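Local coordinates for protein hypothetical aspartyl-tRNA synthetase (Sulfolobus tokodaii, PDB 1WYD) that probably attaches L-aspartate, activated with ATP, to both tRNA(Asp) and tRNA(Asn), working as a homodimeric class II aminoacyl-tRNA synthetase, at residues D234-M239 against I275-Y280; D325-Y330 against S343-Y348. All blocks are in the same frame, centred on the assembly; numbering follows the deposited sequence.

Contact 1: residues D234-M239 against I275-Y280; sequences DYNDVM and IKRLKY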
# COMPACT_ATOMS: atom_id res chain seq x y z
N ASP B 234 17.68 17.80 -0.28
CA ASP B 234 17.97 17.76 -1.70
C ASP B 234 18.29 16.35 -2.07
O ASP B 234 18.10 15.45 -1.25
CB ASP B 234 19.09 18.69 -2.09
CG ASP B 234 20.45 18.31 -1.47
OD1 ASP B 234 20.63 17.16 -0.99
OD2 ASP B 234 21.39 19.13 -1.43
N TYR B 235 18.81 16.15 -3.29
CA TYR B 235 19.01 14.81 -3.80
C TYR B 235 20.10 14.01 -3.09
O TYR B 235 20.00 12.79 -3.00
CB TYR B 235 19.19 14.80 -5.32
CG TYR B 235 20.54 15.26 -5.85
CD1 TYR B 235 21.06 14.69 -7.00
CD2 TYR B 235 21.27 16.30 -5.23
CE1 TYR B 235 22.27 15.11 -7.53
CE2 TYR B 235 22.48 16.73 -5.73
CZ TYR B 235 22.98 16.12 -6.90
OH TYR B 235 24.17 16.52 -7.44
N ASN B 236 21.11 14.68 -2.54
CA ASN B 236 22.09 13.96 -1.75
C ASN B 236 21.46 13.40 -0.48
O ASN B 236 21.74 12.26 -0.09
CB ASN B 236 23.34 14.82 -1.48
CG ASN B 236 24.09 15.22 -2.79
OD1 ASN B 236 24.38 16.39 -3.01
ND2 ASN B 236 24.40 14.26 -3.63
N ASP B 237 20.56 14.16 0.14
CA ASP B 237 19.89 13.68 1.36
C ASP B 237 19.06 12.41 1.17
O ASP B 237 19.13 11.47 1.99
CB ASP B 237 18.97 14.74 1.94
CG ASP B 237 19.71 15.93 2.45
OD1 ASP B 237 19.31 17.07 2.10
OD2 ASP B 237 20.72 15.81 3.21
N VAL B 238 18.26 12.41 0.10
CA VAL B 238 17.39 11.29 -0.20
C VAL B 238 18.19 10.07 -0.69
O VAL B 238 17.87 8.92 -0.34
CB VAL B 238 16.20 11.69 -1.16
CG1 VAL B 238 15.31 12.74 -0.47
CG2 VAL B 238 16.67 12.21 -2.48
N MET B 239 19.23 10.32 -1.47
CA MET B 239 20.14 9.22 -1.82
C MET B 239 20.68 8.50 -0.57
O MET B 239 20.67 7.27 -0.50
CB MET B 239 21.25 9.70 -2.76
CG MET B 239 20.82 9.75 -4.19
SD MET B 239 22.17 9.92 -5.36
CE MET B 239 22.55 11.73 -5.25
N ILE B 275 27.13 3.96 -1.52
CA ILE B 275 27.09 3.30 -2.80
C ILE B 275 27.95 4.14 -3.75
O ILE B 275 27.93 5.36 -3.68
CB ILE B 275 25.63 3.15 -3.29
CG1 ILE B 275 24.94 2.01 -2.53
CG2 ILE B 275 25.55 2.85 -4.78
CD1 ILE B 275 23.41 2.17 -2.42
N LYS B 276 28.70 3.50 -4.63
CA LYS B 276 29.48 4.23 -5.62
C LYS B 276 28.62 5.25 -6.38
O LYS B 276 27.53 4.89 -6.84
CB LYS B 276 30.12 3.22 -6.60
CG LYS B 276 30.91 3.85 -7.76
CD LYS B 276 32.41 3.94 -7.45
CE LYS B 276 33.20 4.29 -8.70
NZ LYS B 276 33.40 5.76 -8.80
N ARG B 277 29.07 6.51 -6.45
CA ARG B 277 28.46 7.52 -7.34
C ARG B 277 29.31 7.75 -8.55
O ARG B 277 30.53 7.90 -8.45
CB ARG B 277 28.17 8.89 -6.70
CG ARG B 277 28.57 9.07 -5.25
CD ARG B 277 27.97 10.30 -4.55
NE ARG B 277 27.81 11.49 -5.40
CZ ARG B 277 26.83 12.39 -5.25
NH1 ARG B 277 25.92 12.24 -4.30
NH2 ARG B 277 26.74 13.46 -6.05
N LEU B 278 28.66 7.80 -9.71
CA LEU B 278 29.33 8.04 -10.94
C LEU B 278 28.54 9.14 -11.61
O LEU B 278 27.32 9.01 -11.78
CB LEU B 278 29.26 6.77 -11.77
CG LEU B 278 29.88 6.73 -13.15
CD1 LEU B 278 31.37 6.69 -13.00
CD2 LEU B 278 29.40 5.52 -13.87
N LYS B 279 29.22 10.23 -11.95
CA LYS B 279 28.57 11.33 -12.67
C LYS B 279 28.25 10.86 -14.06
O LYS B 279 28.95 10.02 -14.59
CB LYS B 279 29.46 12.58 -12.75
CG LYS B 279 30.08 13.04 -11.43
CD LYS B 279 31.14 14.09 -11.67
CE LYS B 279 31.01 15.24 -10.70
NZ LYS B 279 31.76 14.99 -9.42
N TYR B 280 27.16 11.39 -14.62
CA TYR B 280 26.72 11.04 -15.97
C TYR B 280 27.84 11.39 -16.97
O TYR B 280 28.16 10.58 -17.84
CB TYR B 280 25.44 11.80 -16.28
CG TYR B 280 25.13 11.96 -17.75
CD1 TYR B 280 24.35 11.04 -18.39
CD2 TYR B 280 25.60 13.04 -18.48
CE1 TYR B 280 24.04 11.17 -19.74
CE2 TYR B 280 25.30 13.17 -19.83
CZ TYR B 280 24.51 12.22 -20.44
OH TYR B 280 24.18 12.29 -21.77
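An almost eclipsed first torsion (chi1 1°) brings Arg277 CG in line with its own backbone N, and the long chain then reaches across to Met239 and Asn236. From the other side Met239 bends at its sulfur (chi3 -79°), which turns the terminal methyl onto the arginine. Met239 CE stops 3.5 Å from Arg277 NH1, at an oblique approach to the guanidinium, and the two side chains cross at about a right angle. The Asn236 amide reaches the edge of the same group, with Asn236 CG 3.8 Å from Arg277 NH1 and the amide and guanidinium planes 43° apart. Tyr235 comes less close: its OH lies 4.2 Å from Arg277 NH2, and its hydrogen bond goes to Asp321. Such a bridge needs a long side chain, because the axes of helix 235-239 and strand 276-279 come no nearer than 12.7 Å. The helix begins with a capping box, in which Asp237 N donates to Asp234 OD1 and Asp234 N donates back to Asp237 OD1 at 3.0 Å. Met239 also packs on Phe318, Val320 and Phe344 of the catalytic-domain sheet, whose outermost strand on this side carries Arg277. The chemistry is therefore mixed: a cation meets an amide at the edge of its guanidinium and a thioether methyl obliquely. With only 113 Å² buried and Arg277 exposed, its charge probably remains largely accessible to solvent.

Contact 2: residues D325-Y330 against S343-Y348; sequences DARPFY and SFDLIY
Arg327 reaches from the loop after strand 316-320 to Ser343 and Asp345 on strand 343-348, in the mostly antiparallel sheet that forms the core of the class II synthetase catalytic domain. Its CB points toward the strand, and the first contact is made by Arg327 CG, 3.9 Å from Ser343 OG. A bend at chi2 (-101°) then lays the chain along the serine: Arg327 CD is 3.4 Å from Ser343 OG and 3.5 Å from Ser343 CB. Arg327 NE follows at 3.8 Å from Ser343 OG, but that hydroxyl finds its main hydrogen-bond partner in Ser341. At the tip a salt bridge forms with Asp345. Arg327 NH2 donates to Asp345 OD1 along a nearly straight line (163°), although the modelled 2.4 Å is too short to take literally at this resolution. Arg327 NH1 adds a weak, bent bond of 3.1 Å to the same Asp345 OD1. The carboxylate thus meets the edge of the guanidinium near its plane, the two groups being twisted 38° apart, and a cation-pi contact with Trp322 also holds the arginine. Asp345 OD2 lies close to Glu352, predicted to bind magnesium and ATP, so the bridge places an arginine beside this acidic pair, next to the probable active site. The tip also passes the strand backbone, where Arg327 NH1 stands 3.6 Å from Phe344 O, obliquely to the guanidinium plane.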
# COMPACT_ATOMS: atom_id res chain seq x y z
N ASP B 325 18.29 18.78 -19.66
CA ASP B 325 17.50 18.70 -20.87
C ASP B 325 16.83 17.33 -21.03
O ASP B 325 15.91 17.17 -21.82
CB ASP B 325 18.41 19.09 -22.06
CG ASP B 325 19.44 20.22 -21.67
OD1 ASP B 325 20.38 19.99 -20.83
OD2 ASP B 325 19.36 21.38 -22.16
N ALA B 326 17.29 16.34 -20.25
CA ALA B 326 16.75 14.98 -20.29
C ALA B 326 15.91 14.59 -19.04
O ALA B 326 15.57 13.44 -18.85
CB ALA B 326 17.89 13.98 -20.49
N ARG B 327 15.60 15.56 -18.19
CA ARG B 327 14.92 15.30 -16.93
C ARG B 327 13.70 16.22 -16.87
O ARG B 327 13.70 17.23 -17.54
CB ARG B 327 15.87 15.57 -15.76
CG ARG B 327 17.03 14.57 -15.70
CD ARG B 327 16.80 13.50 -14.67
NE ARG B 327 17.30 12.20 -15.07
CZ ARG B 327 17.30 11.14 -14.28
NH1 ARG B 327 16.79 11.18 -13.04
NH2 ARG B 327 17.80 10.01 -14.74
N PRO B 328 12.65 15.86 -16.12
CA PRO B 328 11.44 16.68 -16.04
C PRO B 328 11.65 18.15 -15.71
O PRO B 328 12.71 18.54 -15.21
CB PRO B 328 10.65 15.99 -14.94
CG PRO B 328 11.00 14.58 -15.12
CD PRO B 328 12.50 14.62 -15.34
N PHE B 329 10.64 18.96 -16.00
CA PHE B 329 10.64 20.38 -15.66
C PHE B 329 10.66 20.59 -14.14
O PHE B 329 10.98 21.68 -13.66
CB PHE B 329 9.38 21.05 -16.23
CG PHE B 329 8.10 20.68 -15.49
CD1 PHE B 329 7.57 21.53 -14.52
CD2 PHE B 329 7.43 19.50 -15.78
CE1 PHE B 329 6.38 21.20 -13.82
CE2 PHE B 329 6.23 19.16 -15.09
CZ PHE B 329 5.71 20.02 -14.11
N TYR B 330 10.25 19.58 -13.39
CA TYR B 330 10.11 19.75 -11.95
C TYR B 330 11.43 19.49 -11.22
O TYR B 330 11.51 19.65 -10.00
CB TYR B 330 8.93 18.92 -11.34
CG TYR B 330 8.90 17.44 -11.72
CD1 TYR B 330 9.77 16.55 -11.14
CD2 TYR B 330 7.98 16.95 -12.64
CE1 TYR B 330 9.76 15.21 -11.47
CE2 TYR B 330 7.95 15.59 -12.99
CZ TYR B 330 8.86 14.73 -12.39
OH TYR B 330 8.87 13.40 -12.71
N SER B 343 19.92 15.26 -10.17
CA SER B 343 19.16 14.03 -10.31
C SER B 343 20.03 12.83 -10.17
O SER B 343 21.25 12.94 -10.25
CB SER B 343 18.51 13.98 -11.68
OG SER B 343 19.50 14.20 -12.67
N PHE B 344 19.40 11.67 -9.96
CA PHE B 344 20.11 10.40 -9.91
C PHE B 344 19.26 9.26 -10.44
O PHE B 344 18.05 9.27 -10.31
CB PHE B 344 20.57 10.09 -8.49
CG PHE B 344 19.46 9.72 -7.54
CD1 PHE B 344 18.74 10.69 -6.87
CD2 PHE B 344 19.15 8.38 -7.30
CE1 PHE B 344 17.72 10.37 -5.99
CE2 PHE B 344 18.14 8.04 -6.41
CZ PHE B 344 17.42 9.04 -5.76
N ASP B 345 19.91 8.27 -11.04
CA ASP B 345 19.33 6.94 -11.17
C ASP B 345 20.11 5.99 -10.27
O ASP B 345 21.33 6.15 -10.13
CB ASP B 345 19.38 6.44 -12.61
CG ASP B 345 18.53 7.29 -13.55
OD1 ASP B 345 18.01 8.31 -13.10
OD2 ASP B 345 18.36 7.05 -14.75
N LEU B 346 19.43 5.04 -9.64
CA LEU B 346 20.13 3.92 -9.03
C LEU B 346 20.04 2.70 -9.92
O LEU B 346 18.93 2.21 -10.20
CB LEU B 346 19.61 3.57 -7.62
CG LEU B 346 20.35 2.40 -6.93
CD1 LEU B 346 21.88 2.70 -6.66
CD2 LEU B 346 19.69 1.98 -5.66
N ILE B 347 21.21 2.23 -10.36
CA ILE B 347 21.34 1.02 -11.17
C ILE B 347 21.81 -0.17 -10.36
O ILE B 347 22.80 -0.07 -9.58
CB ILE B 347 22.34 1.24 -12.32
CG1 ILE B 347 22.15 2.61 -12.98
CG2 ILE B 347 22.29 0.06 -13.32
CD1 ILE B 347 20.88 2.73 -13.84
N TYR B 348 21.13 -1.30 -10.56
CA TYR B 348 21.65 -2.61 -10.18
C TYR B 348 22.06 -3.43 -11.39
O TYR B 348 21.20 -3.87 -12.16
CB TYR B 348 20.62 -3.39 -9.37
CG TYR B 348 21.03 -4.82 -9.13
CD1 TYR B 348 20.41 -5.87 -9.79
CD2 TYR B 348 22.06 -5.13 -8.24
CE1 TYR B 348 20.78 -7.19 -9.56
CE2 TYR B 348 22.43 -6.44 -8.01
CZ TYR B 348 21.78 -7.46 -8.67
OH TYR B 348 22.17 -8.77 -8.43

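In the fold
Along the chain, helix 235-256 comes first, and contact 1 closes a mostly helical loop of 35 residues when strand 276-279 arrives. That strand is the outermost on its side of the eight-stranded sheet and runs parallel to 316-320, which in turn pairs antiparallel with 343-348. Contact 2 then closes a shorter loop of 12 residues without helix or strand, so the two follow in series and neither encloses the other. The centres of contact 1 and contact 2 lie about 11 Å apart. Contact 1 ties the helix start to the edge strand, contact 2 ties the 325-330 loop to strand 343-348, and packing links the two, with Met239 SD 3.5 Å from Phe344 CG and Tyr235 CD1 3.4 Å from Ser343 N.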